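Local coordinates for outer protein YopM (PDB 1JL5) that serves as a leucine-rich-repeat effector of the plague bacterium, probably altering host cell physiology to promote bacterial survival in host tissues, at residues L217-E228 / L239-K250. Numbering follows the deposited sequence.
Sequences LESIVAGNNILE and LTTIYADNNLLK. With CA (calcium ion), chain B.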
loop_
_atom_site.group_PDB
_atom_site.type_symbol
_atom_site.label_atom_id
_atom_site.label_comp_id
_atom_site.label_asym_id
_atom_site.label_seq_id
_atom_site.Cartn_x
_atom_site.Cartn_y
_atom_site.Cartn_z
ATOM N N LEU A 217 -5.550 14.208 34.878
ATOM C CA LEU A 217 -5.308 13.689 33.536
ATOM C C LEU A 217 -5.145 12.179 33.481
ATOM O O LEU A 217 -4.332 11.598 34.187
ATOM C CB LEU A 217 -4.078 14.355 32.914
ATOM C CG LEU A 217 -4.040 14.275 31.384
ATOM C CD1 LEU A 217 -5.240 15.043 30.822
ATOM C CD2 LEU A 217 -2.744 14.860 30.855
ATOM N N GLU A 218 -5.935 11.543 32.634
ATOM C CA GLU A 218 -5.854 10.105 32.482
ATOM C C GLU A 218 -5.261 9.817 31.125
ATOM O O GLU A 218 -4.675 8.763 30.886
ATOM C CB GLU A 218 -7.241 9.485 32.565
ATOM C CG GLU A 218 -8.010 9.907 33.796
ATOM C CD GLU A 218 -9.275 9.112 33.969
ATOM O OE1 GLU A 218 -9.921 8.805 32.947
ATOM O OE2 GLU A 218 -9.629 8.802 35.125
ATOM N N SER A 219 -5.404 10.779 30.232
ATOM C CA SER A 219 -4.913 10.589 28.894
ATOM C C SER A 219 -4.495 11.875 28.225
ATOM O O SER A 219 -5.158 12.908 28.343
ATOM C CB SER A 219 -5.997 9.912 28.057
ATOM O OG SER A 219 -5.530 9.646 26.755
ATOM N N ILE A 220 -3.366 11.811 27.540
ATOM C CA ILE A 220 -2.891 12.951 26.800
ATOM C C ILE A 220 -2.357 12.434 25.482
ATOM O O ILE A 220 -1.483 11.559 25.430
ATOM C CB ILE A 220 -1.797 13.756 27.541
ATOM C CG1 ILE A 220 -1.450 14.999 26.707
ATOM C CG2 ILE A 220 -0.568 12.899 27.793
ATOM C CD1 ILE A 220 -0.708 16.058 27.457
ATOM N N VAL A 221 -2.950 12.952 24.419
ATOM C CA VAL A 221 -2.584 12.606 23.067
ATOM C C VAL A 221 -2.062 13.917 22.520
ATOM O O VAL A 221 -2.813 14.873 22.342
ATOM C CB VAL A 221 -3.812 12.128 22.288
ATOM C CG1 VAL A 221 -3.461 11.891 20.830
ATOM C CG2 VAL A 221 -4.335 10.847 22.918
ATOM N N ALA A 222 -0.759 13.971 22.296
ATOM C CA ALA A 222 -0.138 15.191 21.816
ATOM C C ALA A 222 0.913 14.838 20.795
ATOM O O ALA A 222 1.945 15.500 20.684
ATOM C CB ALA A 222 0.487 15.945 22.982
ATOM N N GLY A 223 0.649 13.772 20.055
ATOM C CA GLY A 223 1.578 13.362 19.034
ATOM C C GLY A 223 1.560 14.397 17.935
ATOM O O GLY A 223 0.646 15.224 17.847
ATOM N N ASN A 224 2.586 14.368 17.100
ATOM C CA ASN A 224 2.666 15.290 15.989
ATOM C C ASN A 224 2.614 16.743 16.346
ATOM O O ASN A 224 1.895 17.534 15.744
ATOM C CB ASN A 224 1.588 14.981 14.972
ATOM C CG ASN A 224 2.080 14.065 13.916
ATOM O OD1 ASN A 224 3.033 14.389 13.214
ATOM N ND2 ASN A 224 1.457 12.899 13.796
ATOM N N ASN A 225 3.380 17.078 17.360
ATOM C CA ASN A 225 3.516 18.443 17.779
ATOM C C ASN A 225 5.004 18.625 17.606
ATOM O O ASN A 225 5.626 17.913 16.819
ATOM C CB ASN A 225 3.085 18.587 19.233
ATOM C CG ASN A 225 1.613 18.871 19.352
ATOM O OD1 ASN A 225 1.157 19.930 18.949
ATOM N ND2 ASN A 225 0.858 17.919 19.876
ATOM N N ILE A 226 5.585 19.567 18.315
ATOM C CA ILE A 226 7.016 19.749 18.214
ATOM C C ILE A 226 7.507 19.831 19.638
ATOM O O ILE A 226 8.282 20.704 20.009
ATOM C CB ILE A 226 7.363 21.006 17.396
ATOM C CG1 ILE A 226 6.500 22.186 17.836
ATOM C CG2 ILE A 226 7.142 20.716 15.916
ATOM C CD1 ILE A 226 6.685 23.421 16.968
ATOM N N LEU A 227 7.006 18.896 20.438
ATOM C CA LEU A 227 7.365 18.807 21.838
ATOM C C LEU A 227 8.813 18.397 21.972
ATOM O O LEU A 227 9.207 17.316 21.529
ATOM C CB LEU A 227 6.471 17.792 22.545
ATOM C CG LEU A 227 4.992 18.171 22.554
ATOM C CD1 LEU A 227 4.183 17.071 23.221
ATOM C CD2 LEU A 227 4.820 19.497 23.281
ATOM N N GLU A 228 9.597 19.284 22.576
ATOM C CA GLU A 228 11.016 19.056 22.806
ATOM C C GLU A 228 11.101 18.087 23.960
ATOM O O GLU A 228 12.040 17.315 24.082
ATOM C CB GLU A 228 11.701 20.355 23.223
ATOM C CG GLU A 228 11.551 21.517 22.257
ATOM C CD GLU A 228 12.331 21.314 20.979
ATOM O OE1 GLU A 228 13.476 20.825 21.061
ATOM O OE2 GLU A 228 11.804 21.658 19.904
ATOM N N LEU A 239 -2.742 9.351 34.918
ATOM C CA LEU A 239 -2.375 9.415 33.515
ATOM C C LEU A 239 -2.018 8.009 33.067
ATOM O O LEU A 239 -0.979 7.469 33.435
ATOM C CB LEU A 239 -1.194 10.361 33.319
ATOM C CG LEU A 239 -0.822 10.659 31.866
ATOM C CD1 LEU A 239 -2.073 11.003 31.060
ATOM C CD2 LEU A 239 0.167 11.810 31.837
ATOM N N THR A 240 -2.892 7.407 32.275
ATOM C CA THR A 240 -2.660 6.050 31.816
ATOM C C THR A 240 -2.334 6.002 30.341
ATOM O O THR A 240 -1.833 5.001 29.838
ATOM C CB THR A 240 -3.879 5.188 32.085
ATOM O OG1 THR A 240 -5.035 5.836 31.549
ATOM C CG2 THR A 240 -4.063 4.991 33.588
ATOM N N THR A 241 -2.620 7.087 29.640
ATOM C CA THR A 241 -2.331 7.120 28.225
ATOM C C THR A 241 -1.558 8.339 27.821
ATOM O O THR A 241 -1.961 9.468 28.081
ATOM C CB THR A 241 -3.604 7.063 27.381
ATOM O OG1 THR A 241 -4.179 5.759 27.493
ATOM C CG2 THR A 241 -3.284 7.346 25.915
ATOM N N ILE A 242 -0.424 8.101 27.189
ATOM C CA ILE A 242 0.383 9.191 26.703
ATOM C C ILE A 242 0.747 8.904 25.274
ATOM O O ILE A 242 1.363 7.889 24.971
ATOM C CB ILE A 242 1.701 9.361 27.466
ATOM C CG1 ILE A 242 1.438 9.837 28.889
ATOM C CG2 ILE A 242 2.589 10.376 26.726
ATOM C CD1 ILE A 242 2.704 9.940 29.703
ATOM N N TYR A 243 0.332 9.801 24.397
ATOM C CA TYR A 243 0.667 9.713 22.995
ATOM C C TYR A 243 1.464 10.971 22.792
ATOM O O TYR A 243 0.942 12.072 22.943
ATOM C CB TYR A 243 -0.585 9.728 22.123
ATOM C CG TYR A 243 -1.106 8.345 21.846
ATOM C CD1 TYR A 243 -1.394 7.469 22.888
ATOM C CD2 TYR A 243 -1.290 7.900 20.541
ATOM C CE1 TYR A 243 -1.848 6.186 22.643
ATOM C CE2 TYR A 243 -1.745 6.610 20.280
ATOM C CZ TYR A 243 -2.021 5.760 21.338
ATOM O OH TYR A 243 -2.456 4.478 21.097
ATOM N N ALA A 244 2.744 10.802 22.504
ATOM C CA ALA A 244 3.627 11.933 22.272
ATOM C C ALA A 244 4.465 11.550 21.068
ATOM O O ALA A 244 5.612 11.963 20.912
ATOM C CB ALA A 244 4.502 12.177 23.490
ATOM N N ASP A 245 3.864 10.727 20.221
ATOM C CA ASP A 245 4.507 10.270 19.009
ATOM C C ASP A 245 4.764 11.485 18.147
ATOM O O ASP A 245 4.178 12.546 18.357
ATOM C CB ASP A 245 3.581 9.334 18.246
ATOM C CG ASP A 245 2.240 9.978 17.949
ATOM O OD1 ASP A 245 1.447 10.153 18.898
ATOM O OD2 ASP A 245 1.986 10.330 16.778
ATOM N N ASN A 246 5.656 11.327 17.181
ATOM C CA ASN A 246 5.932 12.391 16.245
ATOM C C ASN A 246 6.182 13.737 16.859
ATOM O O ASN A 246 5.576 14.736 16.480
ATOM C CB ASN A 246 4.789 12.476 15.250
ATOM C CG ASN A 246 4.741 11.276 14.371
ATOM O OD1 ASN A 246 5.632 11.078 13.554
ATOM N ND2 ASN A 246 3.722 10.443 14.542
ATOM N N ASN A 247 7.085 13.757 17.818
ATOM C CA ASN A 247 7.451 14.995 18.450
ATOM C C ASN A 247 8.949 15.094 18.355
ATOM O O ASN A 247 9.559 14.479 17.483
ATOM C CB ASN A 247 6.964 15.017 19.891
ATOM C CG ASN A 247 5.521 15.444 19.986
ATOM O OD1 ASN A 247 5.185 16.570 19.626
ATOM N ND2 ASN A 247 4.655 14.550 20.447
ATOM N N LEU A 248 9.544 15.872 19.242
ATOM C CA LEU A 248 10.980 16.046 19.227
ATOM C C LEU A 248 11.536 15.579 20.551
ATOM O O LEU A 248 12.453 16.180 21.101
ATOM C CB LEU A 248 11.306 17.515 18.995
ATOM C CG LEU A 248 10.776 18.006 17.650
ATOM C CD1 LEU A 248 10.908 19.518 17.558
ATOM C CD2 LEU A 248 11.549 17.318 16.541
ATOM N N LEU A 249 10.973 14.493 21.058
ATOM C CA LEU A 249 11.410 13.946 22.328
ATOM C C LEU A 249 12.723 13.202 22.196
ATOM O O LEU A 249 12.888 12.382 21.296
ATOM C CB LEU A 249 10.344 13.009 22.880
ATOM C CG LEU A 249 8.961 13.626 23.075
ATOM C CD1 LEU A 249 8.016 12.572 23.650
ATOM C CD2 LEU A 249 9.060 14.840 23.996
ATOM N N LYS A 250 13.656 13.500 23.093
ATOM C CA LYS A 250 14.959 12.838 23.107
ATOM C C LYS A 250 14.925 11.900 24.304
ATOM O O LYS A 250 15.664 10.922 24.379
ATOM C CB LYS A 250 16.093 13.847 23.300
ATOM C CG LYS A 250 16.090 15.021 22.346
ATOM C CD LYS A 250 15.013 16.023 22.731
ATOM C CE LYS A 250 15.024 17.237 21.821
ATOM N NZ LYS A 250 13.893 18.147 22.144
HETATM CA CA CA B . 6.540 10.614 11.790
HETATM O O HOH W 1 -0.853 11.379 19.130
HETATM O O HOH W 2 -0.260 11.777 16.166
HETATM O O HOH W 3 12.945 15.285 25.186
HETATM O O HOH W 4 4.583 10.735 10.744
HETATM O O HOH W 5 6.287 8.424 11.909
HETATM O O HOH W 6 7.305 12.749 11.285
#
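I220 and I242 meet inside the solenoid, CG2 of I220 resting 3.8 Å from CG1 of I242, while L239 runs alongside L217 and brings its CD1 within 3.8 Å of L217 CG. Contact between equivalent side chains is how successive repeats build one continuous core. Between the nearly parallel strands 219-221 and 241-243, the I220 carbonyl takes Y243 N at 2.7 Å and Y243 O takes A222 N. On the concave face S219 pairs with T241 and V221 with Y243.

Beyond the strands, with CG anti to its carbonyl carbon (chi1 -83°), N247 points ND2 at A222 O of the preceding repeat, 2.9 Å away, and at A244 O of its own. N225 ND2, which also donates to A202 O one repeat earlier, reaches A222 O from the opposite face of its plane. At the surface the amides of N224 and N246 stack, their planes 9° apart, and N246 OD1 binds calcium at 2.0 Å, together with D266 of the same chain and N326 of the second subunit. K250 NZ hydrogen-bonds E228 O and salt-bridges E228 OE1 at 2.9 Å, an oxygen also paired with R310 of that subunit. Short parallel strands followed by an inward-facing asparagine are the leucine-rich-repeat signature, here joining LRR 8 to LRR 9.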